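Local coordinates for D-3-phosphoglycerate dehydrogenase oxidoreductase protein (Ralstonia solanacearum, PDB 3GG9) that probably oxidises 3-phosphoglycerate with NAD as a member of the D-isomer specific 2-hydroxyacid dehydrogenase family, at residues K37-L42 against R60-L65; L52-E57 against G87-E92. All coordinates share one frame; numbering follows the deposited sequence. Where two conformers were deposited one is given.

How the interactions relate
Running from the N terminus, the chain enters helix 39-45 through residues 37-42, forms the middle strand, 51-54, of the five-stranded sheet, runs on through 52-57, turns through 60-65 into helix 63-66, passes along strand 74-77 and reaches 87-92 ahead of helix 91-97. Interaction 1 closes the excursion between the first two helices, interaction 2 the one between strand 51-54 and the approach to helix 91-97. The segments alternate, so the two closures cross rather than nest. They also meet directly: Val-61 of interaction 1 is probably hydrogen-bonded through its backbone to His-88 and Asp-90 of interaction 2. Interaction 1 joins two helix starts; interaction 2 sets the end of strand 51-54 against the loop before helix 91-97.

Interaction 1 of 2, residues K37-L42 against R60-L65; sequences KGVGQL and RVTRQL
Two helix N-termini meet here, those of helices 39-45 and 63-66, which precede and follow strand 51-54 in the smaller, five-stranded parallel sheet of this dehydrogenase. Gly-38 is the N-cap of the first helix, Thr-62 that of the second. The Thr-62 hydroxyl turns back on its own helix: with chi1 at 64°, OG1 accepts from Leu-65 N at 3.1 Å, a somewhat bent bond that caps the first turn.

Val-39 carries the outer half of the contact. Its CG1, anti to the backbone N, lies against the backbone of the second helix, 3.3 Å from Gln-64 O and 3.7 Å from Leu-65 CA. The other methyl, CG2, comes within 4.3 Å of Gln-64 CB, so the two branches fork over the start of that helix. One turn along the first helix the partner is purely aliphatic. Leu-42 and Leu-65 both have CG anti to the backbone N, and their side chains cross at about a right angle. Leu-42 CD2 meets Leu-65 CD2 at 4.1 Å, while Leu-65 CD1 lies 4.1 Å from Leu-42 CG and also 4.3 Å from Val-39 CG1. Leu-65 therefore bridges both residues of the first helix. Burial increases from partly exposed Val-39 to the two leucines.

Around this joint, Val-39 also packs on Arg-68 just after helix 63-66, and Leu-42 on Val-36 and Thr-59. Arg-63 NH1 forms a salt bridge with Asp-96 OD2 of helix 91-97, connecting the second helix to the next one along the chain.

Interaction 2 of 2, residues L52-E57 against G87-E92; sequences LVLIRE and GHIDLE. Unlike the reference sequence in segment 52-57: Leu-52 (reference Ile).
His-88 puts its imidazole between the chain leaving strand 51-54 and its own neighbour, Ile-89. With chi1 at 80°, CG sits over the backbone, flanked by both N and C. On one face sits Glu-57 CA, 4.0 Å from the ring centroid and only 6° off the normal, a CH-pi contact over the centre. On the opposite face lies Ile-89 CG1, offset toward the rim.

The Glu-57 side chain starts with CG anti to the carbonyl carbon, bends at chi2 and crosses the imidazole obliquely. Its OE1 comes to 3.4 Å from His-88 CD2, with carboxylate and ring planes 46° apart. Glu-57 OE1 is 4.4 Å from His-88 NE2 and Arg-56 NH2 5.2 Å from it, so their influences on the ring's protonation may offset each other; Glu-57 OE2 also has a long, weak ion pair with Arg-252 NH1. Obliquely to the ring, Arg-56 O approaches His-88 CE1 to 3.1 Å; this carbonyl is hydrogen-bonded to Gln-77 NE2. His-88 ND1 hydrogen-bonds Thr-59 O, just past segment 52-57.

This meeting lies past the C-terminal end of a strand in the parallel sheet, where the loops of an alpha/beta domain gather. Arg-56 starts away from 87-92, but successive bends at its first three torsions bring the guanidinium back near the histidine, where NH2 bonds Thr-78 O and Arg-80 O and NE forms a salt bridge to a sulfate, probably a crystallisation additive.

Deeper in, Leu-54 extends CD1 from the strand; it and the histidine run antiparallel alongside each other, CD1 touching His-88 CE1 at 3.7 Å. The same methyl meets Ile-89 CD1 tip to tip, 3.9 Å apart, while both side chains also pack on Gln-77 of strand 74-77.

Interaction 1 of 2, residues K37-L42 against R60-L65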
ATOM      1  N   LYS A  37     -17.794   9.548 -25.111  1.00 50.41           N
ATOM      2  CA  LYS A  37     -17.006   9.169 -26.268  0.50 55.70           C
ATOM      3  C   LYS A  37     -17.863   9.192 -27.530  1.00 58.62           C
ATOM      4  O   LYS A  37     -19.101   9.026 -27.492  1.00 57.10           O
ATOM      5  CB  LYS A  37     -16.302   7.820 -26.058  0.50 56.31           C
ATOM      6  CG  LYS A  37     -15.421   7.787 -24.808  0.50 58.13           C
ATOM      7  CD  LYS A  37     -14.021   7.271 -25.098  0.50 60.77           C
ATOM      8  CE  LYS A  37     -13.084   7.553 -23.926  0.50 58.16           C
ATOM      9  NZ  LYS A  37     -11.668   7.199 -24.229  0.50 58.83           N
ATOM     10  N   GLY A  38     -17.204   9.439 -28.653  1.00 58.28           N
ATOM     11  CA  GLY A  38     -17.928   9.585 -29.902  1.00 60.40           C
ATOM     12  C   GLY A  38     -18.121  11.052 -30.183  1.00 54.69           C
ATOM     13  O   GLY A  38     -18.535  11.815 -29.311  1.00 54.92           O
ATOM     14  N   VAL A  39     -17.823  11.428 -31.416  1.00 53.03           N
ATOM     15  CA  VAL A  39     -17.718  12.819 -31.831  1.00 54.39           C
ATOM     16  C   VAL A  39     -19.002  13.617 -31.583  1.00 54.50           C
ATOM     17  O   VAL A  39     -18.951  14.710 -31.018  1.00 51.50           O
ATOM     18  CB  VAL A  39     -17.272  12.905 -33.312  1.00 56.32           C
ATOM     19  CG1 VAL A  39     -17.012  14.327 -33.711  1.00 60.87           C
ATOM     20  CG2 VAL A  39     -16.015  12.080 -33.535  1.00 58.30           C
ATOM     21  N   GLY A  40     -20.139  13.041 -31.976  1.00 55.58           N
ATOM     22  CA  GLY A  40     -21.451  13.695 -31.882  1.00 53.08           C
ATOM     23  C   GLY A  40     -21.822  14.212 -30.505  1.00 53.56           C
ATOM     24  O   GLY A  40     -22.029  15.411 -30.326  1.00 50.71           O
ATOM     25  N   GLN A  41     -21.889  13.298 -29.539  1.00 53.36           N
ATOM     26  CA  GLN A  41     -22.257  13.601 -28.152  1.00 57.81           C
ATOM     27  C   GLN A  41     -21.286  14.568 -27.465  1.00 52.76           C
ATOM     28  O   GLN A  41     -21.703  15.428 -26.681  1.00 53.46           O
ATOM     29  CB  GLN A  41     -22.325  12.310 -27.333  1.00 57.87           C
ATOM     30  CG  GLN A  41     -23.525  11.410 -27.572  1.00 69.57           C
ATOM     31  CD  GLN A  41     -23.483  10.134 -26.719  1.00 70.78           C
ATOM     32  OE1 GLN A  41     -24.512   9.493 -26.498  1.00 79.52           O
ATOM     33  NE2 GLN A  41     -22.289   9.765 -26.240  1.00 75.28           N
ATOM     34  N   LEU A  42     -19.997  14.419 -27.761  1.00 50.60           N
ATOM     35  CA  LEU A  42     -18.967  15.264 -27.167  1.00 50.04           C
ATOM     36  C   LEU A  42     -19.008  16.683 -27.727  1.00 51.39           C
ATOM     37  O   LEU A  42     -18.879  17.649 -26.971  1.00 52.46           O
ATOM     38  CB  LEU A  42     -17.572  14.641 -27.336  1.00 44.60           C
ATOM     39  CG  LEU A  42     -16.380  15.343 -26.676  1.00 47.48           C
ATOM     40  CD1 LEU A  42     -16.624  15.556 -25.182  1.00 47.62           C
ATOM     41  CD2 LEU A  42     -15.102  14.555 -26.914  1.00 48.79           C
ATOM     42  N   ARG A  60      -9.418  12.209 -26.198  1.00 40.35           N
ATOM     43  CA  ARG A  60      -8.643  12.514 -27.397  1.00 43.20           C
ATOM     44  C   ARG A  60      -9.319  13.552 -28.283  1.00 36.61           C
ATOM     45  O   ARG A  60     -10.539  13.563 -28.415  1.00 31.40           O
ATOM     46  CB  ARG A  60      -8.251  11.274 -28.210  1.00 46.11           C
ATOM     47  CG  ARG A  60      -9.167  10.074 -28.166  1.00 53.84           C
ATOM     48  CD  ARG A  60      -8.585   8.919 -29.005  1.00 58.21           C
ATOM     49  NE  ARG A  60      -7.143   8.748 -28.787  1.00 69.95           N
ATOM     50  CZ  ARG A  60      -6.195   9.049 -29.675  1.00 72.61           C
ATOM     51  NH1 ARG A  60      -6.520   9.535 -30.871  1.00 68.72           N
ATOM     52  NH2 ARG A  60      -4.917   8.872 -29.361  1.00 69.32           N
ATOM     53  N   VAL A  61      -8.513  14.425 -28.874  1.00 34.10           N
ATOM     54  CA  VAL A  61      -9.029  15.491 -29.719  1.00 36.59           C
ATOM     55  C   VAL A  61      -8.649  15.198 -31.167  1.00 34.97           C
ATOM     56  O   VAL A  61      -7.479  15.288 -31.557  1.00 32.15           O
ATOM     57  CB  VAL A  61      -8.544  16.885 -29.235  1.00 39.04           C
ATOM     58  CG1 VAL A  61      -8.856  17.977 -30.260  1.00 37.36           C
ATOM     59  CG2 VAL A  61      -9.200  17.225 -27.895  1.00 39.43           C
ATOM     60  N   THR A  62      -9.664  14.806 -31.936  1.00 40.87           N
ATOM     61  CA  THR A  62      -9.522  14.424 -33.340  1.00 38.89           C
ATOM     62  C   THR A  62      -9.883  15.593 -34.273  1.00 41.67           C
ATOM     63  O   THR A  62     -10.564  16.538 -33.856  1.00 42.03           O
ATOM     64  CB  THR A  62     -10.453  13.238 -33.661  1.00 39.40           C
ATOM     65  OG1 THR A  62     -11.815  13.645 -33.491  1.00 38.76           O
ATOM     66  CG2 THR A  62     -10.174  12.025 -32.747  1.00 39.94           C
ATOM     67  N   ARG A  63      -9.435  15.516 -35.531  1.00 43.93           N
ATOM     68  CA  ARG A  63      -9.880  16.434 -36.596  1.00 44.43           C
ATOM     69  C   ARG A  63     -11.404  16.444 -36.733  1.00 43.84           C
ATOM     70  O   ARG A  63     -12.001  17.512 -36.908  1.00 48.57           O
ATOM     71  CB  ARG A  63      -9.235  16.073 -37.946  1.00 45.34           C
ATOM     72  CG  ARG A  63      -9.468  17.119 -39.059  1.00 45.28           C
ATOM     73  CD  ARG A  63      -8.709  16.809 -40.357  1.00 47.43           C
ATOM     74  NE  ARG A  63      -7.270  17.073 -40.267  1.00 46.81           N
ATOM     75  CZ  ARG A  63      -6.691  18.255 -40.491  1.00 48.68           C
ATOM     76  NH1 ARG A  63      -5.373  18.366 -40.378  1.00 48.15           N
ATOM     77  NH2 ARG A  63      -7.410  19.328 -40.817  1.00 46.99           N
ATOM     78  N   GLN A  64     -12.018  15.262 -36.632  1.00 39.06           N
ATOM     79  CA  GLN A  64     -13.470  15.133 -36.756  0.50 44.07           C
ATOM     80  C   GLN A  64     -14.220  15.848 -35.630  1.00 46.06           C
ATOM     81  O   GLN A  64     -15.347  16.317 -35.827  1.00 46.01           O
ATOM     82  CB  GLN A  64     -13.907  13.661 -36.888  0.50 46.70           C
ATOM     83  CG  GLN A  64     -12.840  12.604 -36.556  0.50 52.48           C
ATOM     84  CD  GLN A  64     -11.807  12.411 -37.664  0.50 55.11           C
ATOM     85  OE1 GLN A  64     -10.601  12.416 -37.406  0.50 52.62           O
ATOM     86  NE2 GLN A  64     -12.276  12.255 -38.899  0.50 59.27           N
ATOM     87  N   LEU A  65     -13.592  15.936 -34.461  1.00 46.11           N
ATOM     88  CA  LEU A  65     -14.153  16.693 -33.360  1.00 41.35           C
ATOM     89  C   LEU A  65     -13.995  18.182 -33.632  1.00 36.25           C
ATOM     90  O   LEU A  65     -14.959  18.934 -33.506  1.00 41.90           O
ATOM     91  CB  LEU A  65     -13.506  16.298 -32.028  1.00 40.63           C
ATOM     92  CG  LEU A  65     -13.999  17.064 -30.797  1.00 43.62           C
ATOM     93  CD1 LEU A  65     -15.468  16.731 -30.479  1.00 31.86           C
ATOM     94  CD2 LEU A  65     -13.061  16.798 -29.611  1.00 34.25           C
TER

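Interaction 2 of 2, residues L52-E57 against G87-E92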
ATOM      1  N   LEU A  52     -10.912  24.825 -23.641  1.00 27.19           N
ATOM      2  CA  LEU A  52     -11.135  23.477 -23.162  1.00 34.03           C
ATOM      3  C   LEU A  52      -9.926  23.089 -22.335  1.00 31.88           C
ATOM      4  O   LEU A  52      -8.802  23.205 -22.803  1.00 37.62           O
ATOM      5  CB  LEU A  52     -11.295  22.538 -24.357  1.00 34.78           C
ATOM      6  CG  LEU A  52     -12.041  21.219 -24.268  1.00 40.15           C
ATOM      7  CD1 LEU A  52     -13.401  21.353 -23.604  1.00 38.69           C
ATOM      8  CD2 LEU A  52     -12.186  20.697 -25.676  1.00 41.97           C
ATOM      9  N   VAL A  53     -10.166  22.659 -21.098  1.00 31.62           N
ATOM     10  CA  VAL A  53      -9.112  22.105 -20.266  1.00 26.76           C
ATOM     11  C   VAL A  53      -9.222  20.576 -20.261  1.00 30.62           C
ATOM     12  O   VAL A  53     -10.269  20.011 -19.911  1.00 29.50           O
ATOM     13  CB  VAL A  53      -9.134  22.655 -18.826  1.00 26.26           C
ATOM     14  CG1 VAL A  53      -7.989  22.029 -17.979  1.00 25.39           C
ATOM     15  CG2 VAL A  53      -9.015  24.183 -18.856  1.00 27.15           C
ATOM     16  N   LEU A  54      -8.134  19.929 -20.671  1.00 26.74           N
ATOM     17  CA  LEU A  54      -8.060  18.472 -20.715  1.00 29.32           C
ATOM     18  C   LEU A  54      -7.238  17.942 -19.543  1.00 28.96           C
ATOM     19  O   LEU A  54      -6.192  18.505 -19.195  1.00 29.05           O
ATOM     20  CB  LEU A  54      -7.440  17.999 -22.035  1.00 28.11           C
ATOM     21  CG  LEU A  54      -8.153  18.342 -23.352  1.00 28.99           C
ATOM     22  CD1 LEU A  54      -7.413  17.740 -24.542  1.00 28.57           C
ATOM     23  CD2 LEU A  54      -9.593  17.840 -23.334  1.00 32.30           C
ATOM     24  N   ILE A  55      -7.731  16.861 -18.948  1.00 25.00           N
ATOM     25  CA  ILE A  55      -7.048  16.144 -17.875  1.00 25.84           C
ATOM     26  C   ILE A  55      -6.248  15.006 -18.482  1.00 26.80           C
ATOM     27  O   ILE A  55      -6.799  13.973 -18.864  1.00 23.81           O
ATOM     28  CB  ILE A  55      -8.027  15.631 -16.793  1.00 25.07           C
ATOM     29  CG1 ILE A  55      -8.925  16.769 -16.293  1.00 24.89           C
ATOM     30  CG2 ILE A  55      -7.260  14.935 -15.642  1.00 19.47           C
ATOM     31  CD1 ILE A  55      -9.875  16.385 -15.160  1.00 27.99           C
ATOM     32  N   ARG A  56      -4.944  15.239 -18.580  1.00 21.46           N
ATOM     33  CA  ARG A  56      -4.015  14.272 -19.142  0.50 27.27           C
ATOM     34  C   ARG A  56      -4.507  13.687 -20.471  1.00 29.38           C
ATOM     35  O   ARG A  56      -4.887  14.433 -21.365  1.00 35.10           O
ATOM     36  CB  ARG A  56      -3.651  13.214 -18.088  0.50 24.42           C
ATOM     37  CG  ARG A  56      -2.872  13.824 -16.914  0.50 22.13           C
ATOM     38  CD  ARG A  56      -1.628  14.572 -17.395  0.50 22.17           C
ATOM     39  NE  ARG A  56      -0.780  13.742 -18.256  0.50 32.70           N
ATOM     40  CZ  ARG A  56      -0.389  14.059 -19.491  0.50 27.01           C
ATOM     41  NH1 ARG A  56       0.369  13.215 -20.176  0.50 28.36           N
ATOM     42  NH2 ARG A  56      -0.741  15.212 -20.043  0.50 28.97           N
ATOM     43  N   GLU A  57      -4.536  12.364 -20.600  1.00 32.23           N
ATOM     44  CA  GLU A  57      -5.000  11.756 -21.853  1.00 32.33           C
ATOM     45  C   GLU A  57      -6.417  11.192 -21.801  1.00 33.99           C
ATOM     46  O   GLU A  57      -6.758  10.304 -22.586  1.00 33.21           O
ATOM     47  CB  GLU A  57      -4.022  10.669 -22.315  1.00 41.84           C
ATOM     48  CG  GLU A  57      -2.579  11.147 -22.485  1.00 52.78           C
ATOM     49  CD  GLU A  57      -1.929  10.621 -23.770  1.00 71.51           C
ATOM     50  OE1 GLU A  57      -0.973  11.264 -24.267  1.00 73.48           O
ATOM     51  OE2 GLU A  57      -2.382   9.578 -24.295  1.00 70.80           O
ATOM     52  N   GLY A  87      -0.575  10.419 -30.413  1.00 74.87           N
ATOM     53  CA  GLY A  87      -0.767  11.455 -29.391  1.00 66.58           C
ATOM     54  C   GLY A  87      -2.257  11.712 -29.272  1.00 58.71           C
ATOM     55  O   GLY A  87      -2.994  11.550 -30.253  1.00 62.65           O
ATOM     56  N   HIS A  88      -2.728  12.118 -28.097  1.00 47.85           N
ATOM     57  CA  HIS A  88      -4.171  12.261 -27.919  0.50 44.62           C
ATOM     58  C   HIS A  88      -4.726  13.581 -28.488  1.00 40.31           C
ATOM     59  O   HIS A  88      -5.931  13.780 -28.538  1.00 33.58           O
ATOM     60  CB  HIS A  88      -4.574  12.038 -26.458  0.50 44.54           C
ATOM     61  CG  HIS A  88      -4.345  13.225 -25.581  0.50 39.73           C
ATOM     62  ND1 HIS A  88      -5.376  14.017 -25.128  0.50 41.03           N
ATOM     63  CD2 HIS A  88      -3.206  13.763 -25.084  0.50 43.39           C
ATOM     64  CE1 HIS A  88      -4.883  14.991 -24.388  0.50 40.86           C
ATOM     65  NE2 HIS A  88      -3.569  14.860 -24.342  0.50 43.13           N
ATOM     66  N   ILE A  89      -3.841  14.477 -28.926  1.00 40.28           N
ATOM     67  CA  ILE A  89      -4.290  15.693 -29.619  1.00 42.13           C
ATOM     68  C   ILE A  89      -3.697  15.792 -31.036  1.00 41.86           C
ATOM     69  O   ILE A  89      -2.477  15.781 -31.209  1.00 42.38           O
ATOM     70  CB  ILE A  89      -3.998  17.008 -28.830  1.00 45.60           C
ATOM     71  CG1 ILE A  89      -4.567  16.949 -27.408  1.00 40.23           C
ATOM     72  CG2 ILE A  89      -4.598  18.226 -29.558  1.00 38.95           C
ATOM     73  CD1 ILE A  89      -4.043  18.055 -26.518  1.00 43.83           C
ATOM     74  N   ASP A  90      -4.570  15.881 -32.040  1.00 41.37           N
ATOM     75  CA  ASP A  90      -4.138  16.114 -33.429  1.00 39.24           C
ATOM     76  C   ASP A  90      -3.700  17.578 -33.583  1.00 34.35           C
ATOM     77  O   ASP A  90      -4.531  18.471 -33.810  1.00 36.61           O
ATOM     78  CB  ASP A  90      -5.278  15.759 -34.391  1.00 37.49           C
ATOM     79  CG  ASP A  90      -4.836  15.698 -35.860  1.00 44.38           C
ATOM     80  OD1 ASP A  90      -3.782  16.252 -36.239  1.00 50.67           O
ATOM     81  OD2 ASP A  90      -5.581  15.098 -36.654  1.00 39.22           O
ATOM     82  N   LEU A  91      -2.394  17.815 -33.431  1.00 31.66           N
ATOM     83  CA  LEU A  91      -1.844  19.165 -33.368  1.00 36.08           C
ATOM     84  C   LEU A  91      -1.931  19.893 -34.704  1.00 41.60           C
ATOM     85  O   LEU A  91      -2.163  21.105 -34.743  1.00 44.88           O
ATOM     86  CB  LEU A  91      -0.387  19.132 -32.886  1.00 32.24           C
ATOM     87  CG  LEU A  91      -0.197  18.622 -31.457  1.00 38.89           C
ATOM     88  CD1 LEU A  91       1.269  18.689 -31.045  1.00 38.54           C
ATOM     89  CD2 LEU A  91      -1.060  19.424 -30.489  1.00 44.48           C
ATOM     90  N   GLU A  92      -1.745  19.139 -35.788  1.00 47.35           N
ATOM     91  CA  GLU A  92      -1.849  19.676 -37.149  1.00 50.30           C
ATOM     92  C   GLU A  92      -3.276  20.124 -37.460  1.00 45.88           C
ATOM     93  O   GLU A  92      -3.467  21.187 -38.055  1.00 45.23           O
ATOM     94  CB  GLU A  92      -1.348  18.658 -38.184  1.00 53.65           C
ATOM     95  CG  GLU A  92       0.155  18.747 -38.491  1.00 63.30           C
ATOM     96  CD  GLU A  92       1.029  18.736 -37.243  1.00 76.94           C
ATOM     97  OE1 GLU A  92       0.908  17.794 -36.426  1.00 86.44           O
ATOM     98  OE2 GLU A  92       1.834  19.676 -37.075  1.00 82.58           O
TER